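Local coordinates for type III effector NopAA (Sinorhizobium fredii USDA 257, PDB 6SDU), which hydrolyses xyloglucan, a plant cell-wall beta-glucan, as a family 12 glycoside hydrolase that the bacterium secretes as a type III effector, at residues Ser51-Gly54 against Val55-Ser59; Ile80-Leu84 against Ser85-Thr89; Leu178-Thr181 against Ser182-Ser186; Leu195-Ile198 against Lys199-Tyr203. One frame throughout, in Å; residues are numbered along the deposited sequence.

Contact 1: Ser51-Gly54 against Val55-Ser59; sequences SVSG and VNRWS
Ser51 and Ser59 grip each other through both backbone bonds of a hydrogen-bonded antiparallel pair, Ser51 N to Ser59 O at 2.9 Å and Ser59 N to Ser51 O at the same length. Their side chains lie on one face, where Ser51 OG lies 4.0 Å from Ser59 CB. Val52 and Trp58 form the next, non-hydrogen-bonded pair with side chains on the other face, and Val52 CG2 lies 4.3 Å from Trp58 CB. The indole leads away from Val52: with CG held between its backbone N and carbonyl carbon (chi1 66°), it stacks on Phe229 and meets Trp36 edge to face. This is the closed end of the hairpin 48-54/57-62 in the beta-sandwich, and a classic beta bulge shifts its register. Ser53 and Gly54 both face Arg57, whose O takes a bond from Ser53 N at 2.9 Å and a weak one from Gly54 N at 3.3 Å. A type I turn runs from Gly54 to Arg57, closed by Arg57 N to Gly54 O at 3.1 Å. Further out, the backbone of Val52 is hydrogen-bonded to Ile19 and Trp20, and Ser59 OG is in weak hydrogen-bonding range of Asn228 OD1 and Phe227 O.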
# COMPACT_ATOMS: atom_id res chain seq x y z
N SER A 51 -13.99 9.50 -2.52
CA SER A 51 -14.44 10.77 -1.98
C SER A 51 -13.46 11.20 -0.89
O SER A 51 -12.96 10.35 -0.15
CB SER A 51 -15.88 10.72 -1.43
OG SER A 51 -15.93 10.00 -0.21
N VAL A 52 -13.16 12.50 -0.85
CA VAL A 52 -12.23 13.06 0.13
C VAL A 52 -12.99 14.04 1.01
O VAL A 52 -13.60 14.99 0.52
CB VAL A 52 -11.05 13.76 -0.55
CG1 VAL A 52 -10.12 14.30 0.52
CG2 VAL A 52 -10.34 12.79 -1.47
N SER A 53 -12.94 13.81 2.32
CA SER A 53 -13.62 14.71 3.23
C SER A 53 -12.71 15.80 3.80
O SER A 53 -13.21 16.84 4.23
CB SER A 53 -14.24 13.91 4.38
OG SER A 53 -14.91 14.78 5.26
N GLY A 54 -11.41 15.63 3.70
CA GLY A 54 -10.43 16.56 4.27
C GLY A 54 -9.07 15.91 4.14
O GLY A 54 -8.96 14.75 3.74
N VAL A 55 -8.03 16.67 4.53
CA VAL A 55 -6.68 16.20 4.21
C VAL A 55 -6.36 14.86 4.86
O VAL A 55 -5.60 14.06 4.31
CB VAL A 55 -5.62 17.26 4.62
CG1 VAL A 55 -5.53 18.35 3.58
CG2 VAL A 55 -5.94 17.86 5.96
N ASN A 56 -6.97 14.58 6.01
CA ASN A 56 -6.69 13.34 6.72
C ASN A 56 -7.75 12.26 6.59
O ASN A 56 -7.55 11.16 7.12
CB ASN A 56 -6.37 13.68 8.18
CG ASN A 56 -5.12 14.59 8.30
OD1 ASN A 56 -4.07 14.31 7.69
ND2 ASN A 56 -5.25 15.67 9.06
N ARG A 57 -8.89 12.51 5.93
CA ARG A 57 -9.98 11.53 5.93
C ARG A 57 -10.58 11.38 4.53
O ARG A 57 -11.03 12.35 3.93
CB ARG A 57 -11.09 11.94 6.90
CG ARG A 57 -12.24 10.97 6.96
CD ARG A 57 -13.37 11.52 7.79
NE ARG A 57 -13.06 11.43 9.22
CZ ARG A 57 -13.60 10.53 10.03
NH1 ARG A 57 -14.48 9.65 9.55
NH2 ARG A 57 -13.27 10.51 11.32
N TRP A 58 -10.64 10.13 4.06
CA TRP A 58 -11.12 9.81 2.73
C TRP A 58 -11.72 8.41 2.72
O TRP A 58 -11.67 7.66 3.70
CB TRP A 58 -10.01 9.95 1.68
CG TRP A 58 -8.87 9.01 1.76
CD1 TRP A 58 -7.78 9.10 2.62
CD2 TRP A 58 -8.61 7.89 0.90
NE1 TRP A 58 -6.90 8.07 2.35
CE2 TRP A 58 -7.38 7.32 1.31
CE3 TRP A 58 -9.29 7.32 -0.18
CZ2 TRP A 58 -6.82 6.20 0.68
CZ3 TRP A 58 -8.76 6.19 -0.78
CH2 TRP A 58 -7.53 5.65 -0.36
N SER A 59 -12.38 8.10 1.60
CA SER A 59 -13.08 6.84 1.43
C SER A 59 -13.09 6.47 -0.05
O SER A 59 -12.92 7.33 -0.92
CB SER A 59 -14.50 6.98 2.02
OG SER A 59 -15.39 6.05 1.46

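Contact 2: Ile80-Leu84 against Ser85-Thr89; sequences IGKPL and SSINT
Lys82 NZ stands above the carbonyl plane of Ser86 and hydrogen-bonds to Ser86 O at 3.3 Å, while Ile87 N bonds to Leu84 O at 3.1 Å, closing the turn. The Pro83 carbonyl is used differently: Ser86 OG donates to Pro83 O at 2.9 Å from only 15° off its plane, and Ser86 N adds a weak bond to the same oxygen. The hydroxyl is put there by chi1 of 73°, which folds OG back over its own backbone, and it also lies against the proline ring, 3.2 Å from Pro83 CD. All this follows a G1 beta bulge, in which Gly81 and Lys82 both face Val209, as strand 72-83 leaves one sheet of the sandwich and the chain turns toward strand 90-97 of the other. Lys82 curls at chi3 and chi4 to bring its amine round to Ser86, and on the way its CE passes 3.5 Å from Ile87 CG1. Ile87 CD1 lies between Leu84 CD1, at 4.3 Å, and Ile80 CG2, at 4.4 Å, while Val209 of the neighbouring strand touches both isoleucines. Ser85 OG is hydrogen-bonded to Asp206 OD2.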
# COMPACT_ATOMS: atom_id res chain seq x y z
N ILE A 80 7.97 13.20 -0.30
CA ILE A 80 9.09 13.44 0.62
C ILE A 80 10.24 14.16 -0.08
O ILE A 80 10.57 15.30 0.25
CB ILE A 80 9.57 12.12 1.27
CG1 ILE A 80 8.39 11.32 1.84
CG2 ILE A 80 10.63 12.38 2.35
CD1 ILE A 80 7.67 12.01 2.96
N GLY A 81 10.85 13.52 -1.07
CA GLY A 81 11.96 14.09 -1.82
C GLY A 81 13.22 14.39 -1.03
O GLY A 81 13.82 15.46 -1.18
N LYS A 82 13.66 13.44 -0.20
CA LYS A 82 14.82 13.62 0.66
C LYS A 82 15.62 12.32 0.72
O LYS A 82 15.02 11.24 0.72
CB LYS A 82 14.42 14.01 2.09
CG LYS A 82 13.78 15.37 2.22
CD LYS A 82 13.21 15.63 3.62
CE LYS A 82 14.01 14.94 4.70
NZ LYS A 82 14.93 15.87 5.41
N PRO A 83 16.95 12.40 0.78
CA PRO A 83 17.75 11.19 1.02
C PRO A 83 17.46 10.60 2.38
O PRO A 83 17.18 11.31 3.36
CB PRO A 83 19.20 11.70 0.96
CG PRO A 83 19.13 12.99 0.24
CD PRO A 83 17.81 13.58 0.64
N LEU A 84 17.53 9.27 2.44
CA LEU A 84 17.26 8.58 3.70
C LEU A 84 18.15 9.11 4.82
O LEU A 84 17.69 9.28 5.96
CB LEU A 84 17.47 7.08 3.52
CG LEU A 84 17.13 6.22 4.71
CD1 LEU A 84 15.69 6.50 5.19
CD2 LEU A 84 17.29 4.80 4.24
N SER A 85 19.41 9.40 4.50
CA SER A 85 20.36 9.86 5.51
C SER A 85 19.99 11.23 6.08
O SER A 85 20.27 11.51 7.25
CB SER A 85 21.77 9.89 4.91
OG SER A 85 21.83 10.75 3.79
N SER A 86 19.34 12.08 5.28
CA SER A 86 18.96 13.41 5.77
C SER A 86 17.68 13.39 6.59
O SER A 86 17.29 14.43 7.14
CB SER A 86 18.82 14.38 4.60
OG SER A 86 17.66 14.12 3.84
N ILE A 87 16.99 12.25 6.67
CA ILE A 87 15.70 12.17 7.34
C ILE A 87 15.90 11.90 8.82
O ILE A 87 16.59 10.95 9.21
CB ILE A 87 14.81 11.08 6.70
CG1 ILE A 87 14.37 11.51 5.30
CG2 ILE A 87 13.59 10.80 7.57
CD1 ILE A 87 14.02 10.35 4.38
N ASN A 88 15.26 12.71 9.66
CA ASN A 88 15.26 12.54 11.10
C ASN A 88 14.02 11.80 11.60
O ASN A 88 14.11 10.98 12.52
CB ASN A 88 15.33 13.90 11.80
CG ASN A 88 16.47 14.78 11.28
OD1 ASN A 88 17.65 14.45 11.42
ND2 ASN A 88 16.11 15.91 10.65
N THR A 89 12.86 12.07 10.99
CA THR A 89 11.62 11.39 11.34
C THR A 89 10.80 11.16 10.08
O THR A 89 10.53 12.10 9.34
CB THR A 89 10.81 12.24 12.34
OG1 THR A 89 11.47 12.25 13.61
CG2 THR A 89 9.41 11.69 12.49

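Contact 3: Leu178-Thr181 against Ser182-Ser186; sequences LLRT and SKTNS
Ser182 O receives the side chain of Arg180 from two nitrogens. The short bond comes from NE, 2.6 Å from Ser182 O, with an N-H...O angle of 151°, and NH2 adds a weak one to the same oxygen at 3.3 Å. Arg180 ends strand 174-180, and the bond ties its side chain to the loop just where the chain leaves the mixed sheet and crosses to strand 186-190 of the other sheet of the GH12 beta-sandwich. The NE donor lies nearly in line with the carbonyl bond, whereas the oxygen stands 18° out of the guanidinium plane, at its edge. A bend at chi3 (79°) turns the guanidinium back over the loop to reach it. Thr184 places its methyl over the rim of one guanidinium face, so the loop meets both the N-H edge and one face of the group. The backbone of Arg180 is held separately, its O taking a hydrogen bond from the hydroxyl of Tyr125, and that ring also receives Lys183 in a cation-pi contact, with Lys183 NZ hydrogen-bonded to Tyr125 O and Gly127 O. Thr184 OG1 donates onward to Ser186 O at 3.0 Å, while its CG2 rests 3.7 Å from Arg180 NH1.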
# COMPACT_ATOMS: atom_id res chain seq x y z
N LEU A 178 6.31 -6.08 2.93
CA LEU A 178 6.21 -6.54 4.31
C LEU A 178 4.74 -6.76 4.64
O LEU A 178 3.93 -5.83 4.51
CB LEU A 178 6.83 -5.53 5.28
CG LEU A 178 8.36 -5.56 5.33
CD1 LEU A 178 8.98 -5.01 4.07
CD2 LEU A 178 8.87 -4.78 6.56
N LEU A 179 4.39 -7.98 5.04
CA LEU A 179 3.02 -8.33 5.42
C LEU A 179 2.99 -8.44 6.93
O LEU A 179 3.76 -9.20 7.51
CB LEU A 179 2.59 -9.66 4.78
CG LEU A 179 1.98 -9.63 3.38
CD1 LEU A 179 2.91 -8.99 2.37
CD2 LEU A 179 1.59 -11.06 2.93
N ARG A 180 2.13 -7.66 7.58
CA ARG A 180 2.05 -7.71 9.03
C ARG A 180 1.60 -9.10 9.48
O ARG A 180 0.59 -9.62 9.00
CB ARG A 180 1.08 -6.66 9.56
CG ARG A 180 1.78 -5.53 10.28
CD ARG A 180 0.80 -4.64 10.98
NE ARG A 180 0.38 -5.26 12.22
CZ ARG A 180 0.37 -4.63 13.39
NH1 ARG A 180 0.75 -3.37 13.47
NH2 ARG A 180 -0.03 -5.28 14.46
N THR A 181 2.36 -9.69 10.41
CA THR A 181 2.02 -11.02 10.90
C THR A 181 0.71 -11.00 11.67
O THR A 181 0.05 -12.04 11.77
CB THR A 181 3.14 -11.60 11.77
OG1 THR A 181 3.39 -10.74 12.89
CG2 THR A 181 4.40 -11.76 10.92
N SER A 182 0.37 -9.87 12.29
CA SER A 182 -0.94 -9.64 12.88
C SER A 182 -1.61 -8.48 12.15
O SER A 182 -1.09 -7.36 12.15
CB SER A 182 -0.82 -9.37 14.39
OG SER A 182 -2.10 -9.43 14.99
N LYS A 183 -2.74 -8.74 11.50
CA LYS A 183 -3.44 -7.70 10.77
C LYS A 183 -4.05 -6.70 11.74
O LYS A 183 -4.44 -7.06 12.86
CB LYS A 183 -4.53 -8.29 9.90
CG LYS A 183 -4.05 -9.29 8.86
CD LYS A 183 -5.22 -10.16 8.37
CE LYS A 183 -4.75 -11.14 7.30
NZ LYS A 183 -5.91 -11.74 6.60
N THR A 184 -4.10 -5.44 11.33
CA THR A 184 -4.66 -4.38 12.17
C THR A 184 -5.35 -3.34 11.28
O THR A 184 -5.04 -3.22 10.08
CB THR A 184 -3.56 -3.72 13.03
OG1 THR A 184 -4.16 -2.94 14.08
CG2 THR A 184 -2.66 -2.84 12.15
N ASN A 185 -6.30 -2.60 11.87
CA ASN A 185 -6.97 -1.50 11.19
C ASN A 185 -6.61 -0.13 11.74
O ASN A 185 -7.20 0.87 11.31
CB ASN A 185 -8.50 -1.68 11.22
CG ASN A 185 -8.97 -2.74 10.23
OD1 ASN A 185 -8.47 -2.81 9.10
ND2 ASN A 185 -9.93 -3.57 10.64
N SER A 186 -5.72 -0.05 12.72
CA SER A 186 -5.20 1.23 13.18
C SER A 186 -3.81 0.99 13.74
O SER A 186 -3.54 -0.05 14.35
CB SER A 186 -6.12 1.88 14.22
OG SER A 186 -6.01 1.21 15.46

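Contact 4: Leu195-Ile198 against Lys199-Tyr203; sequences LQWI and KSKGY
Trp197 and Lys201 meet because their torsions swing them to the same side of the helix end: Trp197 holds CG anti to its backbone N (chi1 -179°), which sends the indole out from the helix flank, where Lys201, one turn on and bent at chi2 (-67°), can cross it. The lysine chain crosses the indole obliquely over one face. CG sits above the six-membered ring, 4.0 Å from its centroid, in a CH-pi contact, and Lys201 CE comes to 3.4 Å from Trp197 CZ2 nearer the rim. Tyr152 meets the indole edge to face. Beneath these side chains, helix 191-200 ends in a Schellman motif: Gly202 takes positive phi, Gly202 N bonds to Lys199 O at 2.7 Å, and Ile198 O receives weak bonds from Lys201 N and from Tyr203 N, the latter at 3.4 Å. Tyr203 is thereby folded back against the helix, its CB 3.7 Å from Ile198 CG2, the two side chains crossing at about a right angle. Trp197 O, in the last turn, accepts Ser200 OG at 2.8 Å besides a weak bond from Lys201 N, so this carbonyl has both a side-chain and a weak backbone donor. Past the ring, Lys201 NZ and Trp197 NE1 both donate to one water, which is 2.7 Å from NE1 and lies in the indole plane at its edge; accepting from both N-H groups, it probably has its own protons available to other acceptors.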
# COMPACT_ATOMS: atom_id res chain seq x y z
N LEU A 195 12.94 1.42 6.25
CA LEU A 195 13.85 1.63 5.14
C LEU A 195 15.30 1.40 5.58
O LEU A 195 16.11 0.82 4.83
CB LEU A 195 13.67 3.04 4.58
CG LEU A 195 12.29 3.30 3.97
CD1 LEU A 195 12.12 4.75 3.52
CD2 LEU A 195 12.04 2.31 2.81
N GLN A 196 15.64 1.79 6.81
CA GLN A 196 16.99 1.57 7.32
C GLN A 196 17.29 0.08 7.43
O GLN A 196 18.38 -0.36 7.05
CB GLN A 196 17.16 2.26 8.68
CG GLN A 196 17.35 3.76 8.57
CD GLN A 196 17.34 4.48 9.92
OE1 GLN A 196 16.83 3.97 10.92
NE2 GLN A 196 17.93 5.67 9.94
N TRP A 197 16.31 -0.72 7.89
CA TRP A 197 16.51 -2.16 7.97
C TRP A 197 16.66 -2.79 6.58
O TRP A 197 17.49 -3.70 6.40
CB TRP A 197 15.34 -2.80 8.73
CG TRP A 197 15.45 -4.30 8.88
CD1 TRP A 197 16.00 -4.99 9.94
CD2 TRP A 197 15.02 -5.30 7.94
NE1 TRP A 197 15.92 -6.35 9.71
CE2 TRP A 197 15.32 -6.56 8.50
CE3 TRP A 197 14.39 -5.24 6.69
CZ2 TRP A 197 15.02 -7.76 7.85
CZ3 TRP A 197 14.09 -6.44 6.04
CH2 TRP A 197 14.41 -7.68 6.62
N ILE A 198 15.88 -2.33 5.60
CA ILE A 198 15.99 -2.86 4.25
C ILE A 198 17.34 -2.51 3.64
O ILE A 198 17.93 -3.31 2.90
CB ILE A 198 14.82 -2.37 3.37
CG1 ILE A 198 13.48 -2.80 3.95
CG2 ILE A 198 14.97 -2.92 1.96
CD1 ILE A 198 12.27 -2.19 3.23
N LYS A 199 17.83 -1.30 3.91
CA LYS A 199 19.17 -0.92 3.46
C LYS A 199 20.23 -1.83 4.09
O LYS A 199 21.15 -2.28 3.39
CB LYS A 199 19.44 0.54 3.82
CG LYS A 199 20.76 1.10 3.34
CD LYS A 199 20.97 2.52 3.87
CE LYS A 199 22.34 3.09 3.47
NZ LYS A 199 22.57 4.47 3.98
N SER A 200 20.07 -2.17 5.38
CA SER A 200 21.02 -3.03 6.09
C SER A 200 21.10 -4.44 5.52
O SER A 200 22.10 -5.14 5.75
CB SER A 200 20.68 -3.08 7.59
OG SER A 200 19.75 -4.10 7.92
N LYS A 201 20.07 -4.90 4.82
CA LYS A 201 20.14 -6.18 4.12
C LYS A 201 20.66 -6.02 2.71
O LYS A 201 20.74 -7.01 1.98
CB LYS A 201 18.77 -6.85 4.10
CG LYS A 201 18.19 -7.03 5.47
CD LYS A 201 18.99 -8.01 6.29
CE LYS A 201 18.45 -8.05 7.70
NZ LYS A 201 19.12 -9.11 8.52
N GLY A 202 21.01 -4.80 2.31
CA GLY A 202 21.67 -4.55 1.05
C GLY A 202 20.79 -4.42 -0.18
O GLY A 202 21.32 -4.47 -1.29
N TYR A 203 19.47 -4.21 -0.01
CA TYR A 203 18.60 -4.04 -1.18
C TYR A 203 18.83 -2.72 -1.89
O TYR A 203 18.67 -2.65 -3.12
CB TYR A 203 17.14 -4.18 -0.77
CG TYR A 203 16.80 -5.61 -0.46
CD1 TYR A 203 16.65 -6.55 -1.47
CD2 TYR A 203 16.70 -6.03 0.86
CE1 TYR A 203 16.36 -7.88 -1.17
CE2 TYR A 203 16.42 -7.35 1.17
CZ TYR A 203 16.25 -8.27 0.15
OH TYR A 203 15.98 -9.58 0.46
O HOH W 1 17.18 -8.59 10.61

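Overall arrangement
Contacts 2 and 4 are neighbours, their centres 15 Å apart: Leu84 CD2 packs 4.0 Å from Leu195 CB, joining the turn after strand 72-83 to helix 191-200. Contact 3 comes within about 4 Å of contact 4 at the nearest atoms without touching it. Contact 1 stands apart at the end of the hairpin in the six-stranded sheet, about 33 Å from contact 4 between centres and across the middle of the chain. Contact 3 is tied to the sugar pocket: the Lys183 side chain is about 14 Å from a bound beta-D-glucopyranose, Leu178 is backbone hydrogen-bonded to Met120 and Trp122, both of the pocket, and Leu179 touches Pro137, also of the pocket.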